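Local atomic coordinates of inactive glucansucrase (Lactobacillus reuteri, PDB entry 5JBD), a protein that is an inactive glucansucrase of glycosyl hydrolase family 70, a TIM-barrel protein that carries a bound calcium ion. Residues Ser201-Pro204 against Arg205-Asn208; Gln773-Asn777 against Gly778-Ala782. All blocks are in the same frame, centred on the assembly; numbering follows the deposited sequence.

Contact 1: Ser201-Pro204 against Arg205-Asn208; sequences SKDP and RKGN
Ser201 and Asn208 close a compact loop whose two limbs are held by polar side chains folding back onto the backbone, with an ST turn at its start. Asn208 ND2 reaches across to Ser201 O at 3.0 Å, the N-H pointing almost straight at its target (165°). The oxygen lies in the Asn208 amide plane, whereas ND2 stands above the plane of the Ser201 carbonyl. The same ND2 also meets Asn200 OD1, and Asn208 OD1 takes Ser210 N, so both ends of the amide are engaged and its flip is defined. Ser201 OG, set anti to the backbone N, accepts from Asp203 N at 2.9 Å to form the ST turn.

Asp203 governs the bend that follows. Its backbone O receives two donors, Lys206 N at 2.9 Å and Gly207 N at 3.0 Å, the first from above the carbonyl plane and the second nearly in line with the C=O bond. Its carboxylate, brought forward by a chi1 of -175°, repeats the theme as an Asx turn: Asp203 OD1 is met from above the carboxylate plane by Arg205 N at 3.1 Å.

The neighbouring long chains touch this carboxylate through carbon rather than charge. The Arg205 stem passes OD1 on its way outward, and its guanidinium stands 85° from the carboxylate plane. The extended Lys206 chain slants past the carboxylate, CG and CE being its nearest carbons to OD2. Lys206 NZ is 4.8 Å from Asp203 OD2, close enough that a weak electrostatic attraction is likely, though there is no salt bridge. Outside the loop, Pro204 and Arg205 both rest on Asp861. At the base of its chain, Lys206 CB packs 3.7 Å from Ser201 OG, the hydroxyl of the ST turn.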
# COMPACT_ATOMS: atom_id res chain seq x y z
N SER A 201 -27.35 7.40 -21.02
CA SER A 201 -28.53 6.86 -21.70
C SER A 201 -29.80 7.65 -21.35
O SER A 201 -29.90 8.26 -20.28
CB SER A 201 -28.73 5.39 -21.33
OG SER A 201 -29.92 4.87 -21.91
N LYS A 202 -30.76 7.62 -22.28
CA LYS A 202 -32.12 8.15 -22.07
C LYS A 202 -33.13 7.01 -21.79
O LYS A 202 -34.30 7.28 -21.57
CB LYS A 202 -32.57 9.00 -23.27
CG LYS A 202 -32.13 10.49 -23.22
CD LYS A 202 -31.15 10.85 -24.33
CE LYS A 202 -30.50 12.22 -24.13
NZ LYS A 202 -29.25 12.15 -23.32
N ASP A 203 -32.66 5.76 -21.75
CA ASP A 203 -33.49 4.58 -21.50
C ASP A 203 -33.65 4.37 -19.99
O ASP A 203 -32.66 4.10 -19.31
CB ASP A 203 -32.84 3.34 -22.14
CG ASP A 203 -33.71 2.08 -22.04
OD1 ASP A 203 -34.73 2.07 -21.32
OD2 ASP A 203 -33.34 1.08 -22.68
N PRO A 204 -34.88 4.48 -19.45
CA PRO A 204 -35.02 4.36 -17.98
C PRO A 204 -34.60 3.00 -17.39
O PRO A 204 -34.29 2.94 -16.19
CB PRO A 204 -36.53 4.60 -17.74
CG PRO A 204 -37.08 5.16 -19.01
CD PRO A 204 -36.17 4.72 -20.12
N ARG A 205 -34.58 1.94 -18.21
CA ARG A 205 -34.04 0.64 -17.79
C ARG A 205 -32.52 0.64 -17.61
O ARG A 205 -31.98 -0.19 -16.87
CB ARG A 205 -34.41 -0.47 -18.78
CG ARG A 205 -35.90 -0.73 -18.92
CD ARG A 205 -36.09 -1.69 -20.09
NE ARG A 205 -37.42 -2.29 -20.17
CZ ARG A 205 -37.89 -3.27 -19.39
NH1 ARG A 205 -37.14 -3.79 -18.41
NH2 ARG A 205 -39.12 -3.73 -19.58
N LYS A 206 -31.82 1.54 -18.31
CA LYS A 206 -30.36 1.68 -18.19
C LYS A 206 -29.93 2.76 -17.20
O LYS A 206 -28.84 2.66 -16.64
CB LYS A 206 -29.74 1.97 -19.56
CG LYS A 206 -30.01 0.86 -20.56
CD LYS A 206 -29.15 0.99 -21.79
CE LYS A 206 -29.45 -0.16 -22.73
NZ LYS A 206 -28.86 0.07 -24.08
N GLY A 207 -30.76 3.78 -16.99
CA GLY A 207 -30.39 4.90 -16.15
C GLY A 207 -29.37 5.80 -16.81
O GLY A 207 -29.12 5.71 -18.01
N ASN A 208 -28.76 6.67 -16.01
CA ASN A 208 -27.89 7.71 -16.50
C ASN A 208 -27.06 8.22 -15.33
O ASN A 208 -27.62 8.67 -14.32
CB ASN A 208 -28.72 8.86 -17.08
CG ASN A 208 -27.88 9.98 -17.68
OD1 ASN A 208 -27.07 10.60 -16.99
ND2 ASN A 208 -28.09 10.27 -18.95

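Contact 2: Gln773-Asn777 against Gly778-Ala782; sequences QIHVN and GQTYA. With SO4 (sulfate ion), chain G.
A tight beta hairpin with a two-residue type I' turn joins Val776 to Gln779, Asn777 and Gly778 taking the corner with positive phi. Val776 and Gln779 form an antiparallel hydrogen-bonded pair, Val776 N giving to Gln779 O at 2.7 Å and Gln779 N to Val776 O at 3.0 Å. One water bridges Asn777 O and Gln779 OE1 beside the turn.

Farther from the corner, Thr780 ties the limbs with its side chain. With its hydroxyl anti to the backbone N (chi1 -167°), Thr780 OG1 donates to Ile774 O at 2.7 Å and accepts from Gln773 NE2 at 3.1 Å, the N-H pointing straight at the oxygen, which lies in the Gln773 amide plane. The extended Gln773 crosses Thr780 at about a right angle. Thr780 CG2 sits over one face of the His775 imidazole, 3.8 Å from the centroid, a CH-pi contact offset toward the rim.

His775 also grips a sulfate, probably from the crystallisation liquor: His775 ND1 gives to O1 at 2.6 Å and the backbone N to O4 at 3.0 Å. In the crystal the sulfate and the methyl together would restrict the ring's rotation; the ND1 bond implies a proton there, and the anion would be expected to favour the cationic imidazolium.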
# COMPACT_ATOMS: atom_id res chain seq x y z
N GLN A 773 -13.96 -7.68 -18.09
CA GLN A 773 -15.11 -8.32 -17.48
C GLN A 773 -14.83 -9.80 -17.23
O GLN A 773 -14.28 -10.48 -18.11
CB GLN A 773 -16.36 -8.16 -18.37
CG GLN A 773 -17.62 -8.70 -17.71
CD GLN A 773 -18.90 -8.41 -18.47
OE1 GLN A 773 -18.90 -7.76 -19.52
NE2 GLN A 773 -20.02 -8.90 -17.93
N ILE A 774 -15.20 -10.28 -16.04
CA ILE A 774 -15.13 -11.72 -15.72
C ILE A 774 -16.46 -12.28 -15.23
O ILE A 774 -17.37 -11.52 -14.85
CB ILE A 774 -14.06 -12.04 -14.66
CG1 ILE A 774 -14.30 -11.26 -13.36
CG2 ILE A 774 -12.67 -11.74 -15.22
CD1 ILE A 774 -13.47 -11.73 -12.18
N HIS A 775 -16.55 -13.60 -15.25
CA HIS A 775 -17.60 -14.36 -14.59
C HIS A 775 -17.03 -14.96 -13.31
O HIS A 775 -15.84 -15.27 -13.25
CB HIS A 775 -18.14 -15.47 -15.51
CG HIS A 775 -19.00 -14.97 -16.62
ND1 HIS A 775 -18.48 -14.29 -17.71
CD2 HIS A 775 -20.33 -15.06 -16.83
CE1 HIS A 775 -19.47 -13.97 -18.53
NE2 HIS A 775 -20.60 -14.42 -18.01
N VAL A 776 -17.88 -15.11 -12.29
CA VAL A 776 -17.51 -15.80 -11.05
C VAL A 776 -18.60 -16.84 -10.79
O VAL A 776 -19.78 -16.47 -10.69
CB VAL A 776 -17.41 -14.83 -9.86
CG1 VAL A 776 -16.95 -15.56 -8.60
CG2 VAL A 776 -16.45 -13.69 -10.18
N ASN A 777 -18.21 -18.11 -10.72
CA ASN A 777 -19.16 -19.26 -10.68
C ASN A 777 -20.24 -19.16 -11.79
O ASN A 777 -21.42 -19.41 -11.54
CB ASN A 777 -19.83 -19.44 -9.27
CG ASN A 777 -20.18 -20.90 -8.96
OD1 ASN A 777 -19.67 -21.84 -9.56
ND2 ASN A 777 -21.11 -21.08 -8.01
N GLY A 778 -19.85 -18.77 -13.00
CA GLY A 778 -20.79 -18.58 -14.12
C GLY A 778 -21.67 -17.33 -14.10
O GLY A 778 -22.51 -17.17 -14.99
N GLN A 779 -21.48 -16.44 -13.13
CA GLN A 779 -22.30 -15.23 -12.98
C GLN A 779 -21.48 -13.98 -13.20
O GLN A 779 -20.28 -13.95 -12.91
CB GLN A 779 -22.93 -15.17 -11.59
CG GLN A 779 -23.90 -16.30 -11.26
CD GLN A 779 -25.23 -16.16 -12.00
OE1 GLN A 779 -25.50 -16.88 -12.97
NE2 GLN A 779 -26.07 -15.24 -11.54
N THR A 780 -22.14 -12.93 -13.70
CA THR A 780 -21.49 -11.64 -13.90
C THR A 780 -22.51 -10.51 -13.83
O THR A 780 -23.72 -10.76 -13.70
CB THR A 780 -20.72 -11.60 -15.25
OG1 THR A 780 -19.85 -10.46 -15.29
CG2 THR A 780 -21.68 -11.58 -16.46
N TYR A 781 -22.02 -9.27 -13.91
CA TYR A 781 -22.88 -8.10 -14.15
C TYR A 781 -22.14 -7.01 -14.90
O TYR A 781 -20.93 -6.87 -14.74
CB TYR A 781 -23.48 -7.56 -12.85
CG TYR A 781 -22.54 -7.32 -11.71
CD1 TYR A 781 -21.89 -6.10 -11.55
CD2 TYR A 781 -22.33 -8.30 -10.74
CE1 TYR A 781 -21.04 -5.86 -10.48
CE2 TYR A 781 -21.48 -8.08 -9.65
CZ TYR A 781 -20.84 -6.86 -9.52
OH TYR A 781 -19.99 -6.64 -8.46
N ALA A 782 -22.87 -6.26 -15.72
CA ALA A 782 -22.32 -5.16 -16.52
C ALA A 782 -23.31 -4.01 -16.58
O ALA A 782 -24.53 -4.23 -16.63
CB ALA A 782 -22.00 -5.63 -17.93
S SO4 G . -14.77 -15.39 -17.91
O1 SO4 G . -15.89 -14.47 -18.24
O2 SO4 G . -15.21 -16.80 -18.03
O3 SO4 G . -13.70 -15.10 -18.88
O4 SO4 G . -14.30 -15.13 -16.53
O HOH W 1 -24.21 -19.67 -12.48

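Overall arrangement
Both contacts are local closures in loops of one six-stranded antiparallel sheet, outside the parallel barrel strands. Contact 1 follows strand 193-197, and contact 2 lies between strands 758-767 and 784-791; strands 193-197 and 758-767 are neighbours in the sheet. The contact centres are 22 Å apart and their nearest atoms about 8 Å, so they do not touch. Contact 1 lies about 37 Å from the centre of the chain and contact 2 about 27 Å, on the same side. Neither supplies a calcium ligand: that site uses Glu237, Asp243, Asn287 and Asn751, with Asp243 on strand 242-244 of this sheet. The sulfate belongs to contact 2.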